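Local coordinates for beta-N-acetylhexosaminidase (Thermotoga neapolitana, PDB 5BZA), which probably hydrolyses terminal non-reducing N-acetyl-D-hexosamine residues from N-acetyl-beta-D-hexosaminides, as a family 3 glycoside hydrolase, at residues Glu70-Lys73 / Tyr74-Ser77; Val373-Phe377 / Phe378-Asp382. All coordinates share one frame; numbering follows the deposited sequence.

Interaction 1: residues Glu70-Lys73 / Tyr74-Ser77; sequences EVLK and YVPS
Glu70 OE1 accepts a hydrogen bond from Ser77 OG at 2.7 Å, on the syn lone pair, the side of OE2. The same oxygen forms a salt bridge with Lys451 of the second subunit. The other oxygen, Glu70 OE2, takes the backbone N-H of Phe78 and a proton from a water 2.6 Å away. That water also donates to Pro76 O, so both ends of the carboxylate are tied to the returning chain. The Ser77 hydroxyl reaches Glu70 because OG lies opposite its own backbone N (chi1 -177°). These residues belong to the loop between strand 59-62 and helix 81-85 of the TIM-barrel-type N-terminal domain. The loop reverses through a type I beta turn from Leu72 to Val75. Its closing bond runs from Val75 N to Leu72 O, 3.3 Å, with the donor well above the carbonyl plane. At the corner, Lys73 CG sits over one face of the Tyr74 ring, 4.0 Å from its centroid and 8° off the normal, a CH-pi contact, and Lys73 CE passes near Tyr74 CE1. Tyr74 OH is hydrogen-bonded to Glu42. On the buried side, Leu72 CB meets Val75 CG2 at 4.2 Å, and Leu72 also touches Met103 of helix 89-106.

Interaction 2: residues Val373-Phe377 / Phe378-Asp382; sequences VAKRF and FKVRD
Ala374 O receives two backbone N-H groups. Phe378 N donates to Ala374 O at 2.9 Å, and this nitrogen sits almost straight out from the end of the carbonyl, at a C=O...N angle of 168°. Phe377 N donates to Ala374 O at 3.0 Å. A water adds a second polar link, donating to Lys375 O and to Phe378 O, both at 2.9 Å. It bridges the last part of the helix and the chain that leaves it.

The Phe378 ring packs against the preceding residue. Its CG is anti to its own carbonyl carbon (chi1 -60°), which turns one face of the ring to the preceding peptide. The carbonyl oxygen Phe377 O lies over that face, and the apolar contact is Phe377 CB to Phe378 CD2, 3.5 Å. The whole unit joins helix 364-377 to strand 380-386, an edge strand of the mixed sheet in the C-terminal domain. This strand runs parallel to its neighbour 347-352, so the helix makes the crossover of a beta-alpha-beta unit. Beyond the link, Val380 CG2 packs on Lys375 CG at 3.8 Å, the two side chains lying roughly perpendicular.

Aromatic pairs extend the contact to other elements. The Phe378 ring is edge-to-face with Phe401 and with Phe459, and Phe377 pairs in the same way with Tyr456. Replacing Phe378 by an alanine would probably open a gap between helix 452-463 and the sheet, leaving Phe401 and Phe459 without this edge-to-face partner.

Interactions 1 and 2 lie in different domains, their centres about 30 Å apart and their nearest atoms about 13 Å apart. They hold no common element, and each is a local contact in one continuous piece of chain. Both are partly buried. Interaction 1 shapes a loop of the N-terminal domain and meets the second subunit, so a carboxylate, a hydroxyl and a lysine from across the interface carry much of it. Interaction 2 joins a helix to an edge strand of the C-terminal domain, and no other chain of the assembly touches it. There, backbone bonds and phenylalanine rings do most of the work.

Interaction 1: residues Glu70-Lys73 / Tyr74-Ser77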
ATOM      1  N   GLU B  70      -3.882   1.766  12.029  1.00 15.12           N
ATOM      2  CA  GLU B  70      -3.393   1.353  10.703  1.00 14.49           C
ATOM      3  C   GLU B  70      -2.180   2.233  10.408  1.00 13.93           C
ATOM      4  O   GLU B  70      -2.280   3.437  10.447  1.00 19.01           O
ATOM      5  CB  GLU B  70      -4.504   1.498   9.635  1.00 15.31           C
ATOM      6  CG  GLU B  70      -5.526   0.323   9.676  1.00 10.66           C
ATOM      7  CD  GLU B  70      -6.728   0.462   8.757  1.00 10.02           C
ATOM      8  OE1 GLU B  70      -7.047   1.608   8.370  1.00  9.71           O
ATOM      9  OE2 GLU B  70      -7.345  -0.590   8.387  1.00 10.18           O
ATOM     10  N   VAL B  71      -1.027   1.627  10.160  1.00 14.10           N
ATOM     11  CA  VAL B  71       0.196   2.396   9.963  1.00 12.48           C
ATOM     12  C   VAL B  71       0.847   2.090   8.602  1.00 13.73           C
ATOM     13  O   VAL B  71       1.710   2.822   8.154  1.00  8.51           O
ATOM     14  CB  VAL B  71       1.179   2.122  11.059  1.00 11.29           C
ATOM     15  CG1 VAL B  71       0.590   2.616  12.399  1.00 12.24           C
ATOM     16  CG2 VAL B  71       1.497   0.638  11.096  1.00  9.40           C
ATOM     17  N   LEU B  72       0.396   1.020   7.955  1.00  9.86           N
ATOM     18  CA  LEU B  72       0.936   0.599   6.675  1.00  9.58           C
ATOM     19  C   LEU B  72      -0.005   1.020   5.550  1.00  9.10           C
ATOM     20  O   LEU B  72      -1.113   0.496   5.412  1.00 10.03           O
ATOM     21  CB  LEU B  72       1.147  -0.912   6.643  1.00  8.61           C
ATOM     22  CG  LEU B  72       2.150  -1.536   7.616  1.00  8.79           C
ATOM     23  CD1 LEU B  72       2.264  -3.061   7.436  1.00 13.03           C
ATOM     24  CD2 LEU B  72       3.513  -0.843   7.482  1.00  8.13           C
ATOM     25  N   LYS B  73       0.453   1.952   4.707  1.00 11.31           N
ATOM     26  CA  LYS B  73      -0.411   2.385   3.623  1.00 13.20           C
ATOM     27  C   LYS B  73      -0.585   1.263   2.600  1.00 13.25           C
ATOM     28  O   LYS B  73      -1.519   1.297   1.797  1.00 11.93           O
ATOM     29  CB  LYS B  73       0.135   3.616   2.943  1.00 13.13           C
ATOM     30  CG  LYS B  73       1.312   3.352   2.044  1.00 12.61           C
ATOM     31  CD  LYS B  73       1.617   4.623   1.320  1.00 15.25           C
ATOM     32  CE  LYS B  73       2.705   4.455   0.310  1.00 11.70           C
ATOM     33  NZ  LYS B  73       2.900   5.802  -0.263  1.00 15.13           N
ATOM     34  N   TYR B  74       0.348   0.307   2.625  1.00 11.46           N
ATOM     35  CA  TYR B  74       0.356  -0.850   1.727  1.00 11.31           C
ATOM     36  C   TYR B  74      -0.794  -1.825   1.929  1.00 12.20           C
ATOM     37  O   TYR B  74      -1.241  -2.473   0.968  1.00 12.95           O
ATOM     38  CB  TYR B  74       1.676  -1.574   1.904  1.00  9.79           C
ATOM     39  CG  TYR B  74       2.833  -0.581   1.915  1.00 12.58           C
ATOM     40  CD1 TYR B  74       3.241   0.067   0.714  1.00 10.65           C
ATOM     41  CD2 TYR B  74       3.501  -0.260   3.111  1.00 10.58           C
ATOM     42  CE1 TYR B  74       4.269   0.986   0.727  1.00 11.88           C
ATOM     43  CE2 TYR B  74       4.558   0.643   3.119  1.00 10.90           C
ATOM     44  CZ  TYR B  74       4.927   1.268   1.927  1.00  6.89           C
ATOM     45  OH  TYR B  74       5.954   2.173   1.933  1.00  8.65           O
ATOM     46  N   VAL B  75      -1.283  -1.915   3.178  1.00  9.24           N
ATOM     47  CA  VAL B  75      -2.425  -2.744   3.492  1.00 11.74           C
ATOM     48  C   VAL B  75      -3.698  -1.947   3.333  1.00 12.40           C
ATOM     49  O   VAL B  75      -3.836  -0.873   3.915  1.00 16.37           O
ATOM     50  CB  VAL B  75      -2.366  -3.285   4.958  1.00 12.29           C
ATOM     51  CG1 VAL B  75      -3.584  -4.178   5.240  1.00  8.38           C
ATOM     52  CG2 VAL B  75      -1.106  -4.072   5.161  1.00 12.14           C
ATOM     53  N   PRO B  76      -4.629  -2.443   2.522  1.00 10.23           N
ATOM     54  CA  PRO B  76      -5.893  -1.689   2.439  1.00 10.55           C
ATOM     55  C   PRO B  76      -6.585  -1.607   3.792  1.00 11.04           C
ATOM     56  O   PRO B  76      -6.554  -2.552   4.582  1.00  9.27           O
ATOM     57  CB  PRO B  76      -6.759  -2.464   1.435  1.00  8.54           C
ATOM     58  CG  PRO B  76      -5.961  -3.693   1.037  1.00  8.65           C
ATOM     59  CD  PRO B  76      -4.555  -3.599   1.617  1.00  8.14           C
ATOM     60  N   SER B  77      -7.204  -0.462   4.029  1.00 10.17           N
ATOM     61  CA  SER B  77      -7.915  -0.179   5.258  1.00  9.76           C
ATOM     62  C   SER B  77      -9.121  -1.108   5.554  1.00  9.57           C
ATOM     63  O   SER B  77      -9.910  -1.496   4.675  1.00  9.78           O
ATOM     64  CB  SER B  77      -8.371   1.281   5.230  1.00 10.34           C
ATOM     65  OG  SER B  77      -9.009   1.591   6.444  1.00 14.41           O
TER
HETATM   66  O   HOH W   1      -6.084  -2.604   7.352  1.00 12.84           O
HETATM   67  O   HOH W   2      -4.274   1.831   3.131  1.00 18.28           O

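Interaction 2: residues Val373-Phe377 / Phe378-Asp382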
ATOM      1  N   VAL B 373      13.813  16.010   1.990  1.00 12.36           N
ATOM      2  CA  VAL B 373      14.930  15.067   1.951  1.00  9.60           C
ATOM      3  C   VAL B 373      16.276  15.786   2.075  1.00 11.33           C
ATOM      4  O   VAL B 373      17.212  15.349   2.772  1.00 10.80           O
ATOM      5  CB  VAL B 373      14.913  14.263   0.642  1.00 11.00           C
ATOM      6  CG1 VAL B 373      16.024  13.210   0.660  1.00  9.61           C
ATOM      7  CG2 VAL B 373      13.541  13.623   0.415  1.00 12.44           C
ATOM      8  N   ALA B 374      16.376  16.909   1.385  1.00 12.72           N
ATOM      9  CA  ALA B 374      17.626  17.654   1.382  1.00 13.03           C
ATOM     10  C   ALA B 374      17.912  18.122   2.792  1.00 12.62           C
ATOM     11  O   ALA B 374      19.059  18.071   3.242  1.00 10.69           O
ATOM     12  CB  ALA B 374      17.575  18.822   0.410  1.00 12.69           C
ATOM     13  N   LYS B 375      16.869  18.569   3.488  1.00 10.96           N
ATOM     14  CA  LYS B 375      17.036  19.027   4.871  1.00 11.68           C
ATOM     15  C   LYS B 375      17.625  18.010   5.864  1.00 12.13           C
ATOM     16  O   LYS B 375      18.267  18.439   6.849  1.00 14.75           O
ATOM     17  CB  LYS B 375      15.696  19.534   5.402  1.00 13.67           C
ATOM     18  CG  LYS B 375      15.376  20.923   4.870  1.00 14.93           C
ATOM     19  CD  LYS B 375      13.961  21.349   5.175  1.00 15.27           C
ATOM     20  CE  LYS B 375      13.718  22.751   4.644  1.00 16.82           C
ATOM     21  NZ  LYS B 375      12.257  23.066   4.516  1.00 26.05           N
ATOM     22  N   ARG B 376      17.474  16.699   5.633  1.00 11.20           N
ATOM     23  CA  ARG B 376      18.130  15.669   6.496  1.00 10.52           C
ATOM     24  C   ARG B 376      19.654  15.673   6.411  1.00  9.24           C
ATOM     25  O   ARG B 376      20.360  15.252   7.338  1.00 12.34           O
ATOM     26  CB  ARG B 376      17.649  14.263   6.125  1.00  9.38           C
ATOM     27  CG  ARG B 376      16.161  14.072   6.233  1.00  9.95           C
ATOM     28  CD  ARG B 376      15.780  12.592   6.146  1.00 13.20           C
ATOM     29  NE  ARG B 376      16.334  11.776   7.232  1.00 15.18           N
ATOM     30  CZ  ARG B 376      15.705  11.501   8.381  1.00 15.39           C
ATOM     31  NH1 ARG B 376      14.476  11.956   8.614  1.00 11.65           N
ATOM     32  NH2 ARG B 376      16.305  10.746   9.283  1.00 12.25           N
ATOM     33  N   PHE B 377      20.158  16.177   5.280  1.00 12.54           N
ATOM     34  CA  PHE B 377      21.568  16.043   4.895  1.00 10.29           C
ATOM     35  C   PHE B 377      22.319  17.376   4.849  1.00 11.83           C
ATOM     36  O   PHE B 377      23.541  17.421   5.014  1.00  8.90           O
ATOM     37  CB  PHE B 377      21.660  15.365   3.523  1.00 10.89           C
ATOM     38  CG  PHE B 377      21.147  13.951   3.501  1.00 11.43           C
ATOM     39  CD1 PHE B 377      21.971  12.880   3.868  1.00 10.20           C
ATOM     40  CD2 PHE B 377      19.848  13.685   3.102  1.00  8.27           C
ATOM     41  CE1 PHE B 377      21.485  11.562   3.842  1.00  9.39           C
ATOM     42  CE2 PHE B 377      19.370  12.369   3.087  1.00 10.81           C
ATOM     43  CZ  PHE B 377      20.192  11.312   3.456  1.00 10.64           C
ATOM     44  N   PHE B 378      21.597  18.460   4.586  1.00 10.87           N
ATOM     45  CA  PHE B 378      22.248  19.753   4.377  1.00 13.82           C
ATOM     46  C   PHE B 378      21.535  20.846   5.104  1.00 14.29           C
ATOM     47  O   PHE B 378      20.312  20.838   5.164  1.00 13.08           O
ATOM     48  CB  PHE B 378      22.324  20.115   2.830  1.00 12.22           C
ATOM     49  CG  PHE B 378      23.102  19.118   2.028  1.00 11.38           C
ATOM     50  CD1 PHE B 378      24.471  19.209   1.959  1.00 11.61           C
ATOM     51  CD2 PHE B 378      22.482  18.027   1.450  1.00 10.86           C
ATOM     52  CE1 PHE B 378      25.202  18.274   1.291  1.00 16.79           C
ATOM     53  CE2 PHE B 378      23.214  17.068   0.792  1.00 11.94           C
ATOM     54  CZ  PHE B 378      24.575  17.193   0.712  1.00 12.63           C
ATOM     55  N   LYS B 379      22.294  21.822   5.609  1.00 12.95           N
ATOM     56  CA  LYS B 379      21.644  23.060   6.032  1.00 14.10           C
ATOM     57  C   LYS B 379      21.096  23.735   4.764  1.00 17.15           C
ATOM     58  O   LYS B 379      21.768  23.824   3.720  1.00 16.42           O
ATOM     59  CB  LYS B 379      22.608  23.996   6.761  1.00 15.11           C
ATOM     60  CG  LYS B 379      23.568  23.308   7.666  1.00 12.24           C
ATOM     61  CD  LYS B 379      24.416  24.321   8.423  1.00 13.98           C
ATOM     62  CE  LYS B 379      25.762  24.390   7.747  1.00 13.46           C
ATOM     63  NZ  LYS B 379      26.676  25.381   8.356  1.00 18.12           N
ATOM     64  N   VAL B 380      19.851  24.174   4.848  1.00 17.18           N
ATOM     65  CA  VAL B 380      19.188  24.768   3.707  1.00 15.80           C
ATOM     66  C   VAL B 380      18.867  26.234   3.983  1.00 24.36           C
ATOM     67  O   VAL B 380      18.122  26.540   4.927  1.00 28.54           O
ATOM     68  CB  VAL B 380      17.916  23.998   3.382  1.00 15.58           C
ATOM     69  CG1 VAL B 380      17.099  24.711   2.321  1.00 19.25           C
ATOM     70  CG2 VAL B 380      18.272  22.552   2.969  1.00 14.09           C
ATOM     71  N   ARG B 381      19.432  27.137   3.179  1.00 26.44           N
ATOM     72  CA  ARG B 381      19.158  28.577   3.299  1.00 27.92           C
ATOM     73  C   ARG B 381      17.890  29.001   2.587  1.00 25.89           C
ATOM     74  O   ARG B 381      17.139  29.819   3.118  1.00 30.99           O
ATOM     75  CB  ARG B 381      20.296  29.454   2.761  1.00 24.80           C
ATOM     76  CG  ARG B 381      20.020  30.937   3.109  1.00 28.26           C
ATOM     77  CD  ARG B 381      21.135  31.886   2.741  1.00 30.12           C
ATOM     78  NE  ARG B 381      22.359  31.630   3.489  1.00 21.30           N
ATOM     79  CZ  ARG B 381      23.467  32.337   3.325  1.00 20.86           C
ATOM     80  NH1 ARG B 381      23.479  33.348   2.468  1.00 27.81           N
ATOM     81  NH2 ARG B 381      24.558  32.050   4.016  1.00 19.83           N
ATOM     82  N   ASP B 382      17.627  28.457   1.398  1.00 25.98           N
ATOM     83  CA  ASP B 382      16.387  28.838   0.719  1.00 27.72           C
ATOM     84  C   ASP B 382      15.877  27.773  -0.226  1.00 23.24           C
ATOM     85  O   ASP B 382      16.622  26.897  -0.638  1.00 22.68           O
ATOM     86  CB  ASP B 382      16.615  30.144  -0.060  1.00 29.49           C
ATOM     87  CG  ASP B 382      15.321  30.911  -0.322  1.00 37.20           C
ATOM     88  OD1 ASP B 382      14.227  30.281  -0.365  1.00 35.22           O
ATOM     89  OD2 ASP B 382      15.398  32.157  -0.470  1.00 42.93           O
TER
HETATM   90  O   HOH W   3      18.467  21.267   7.409  1.00 22.90           O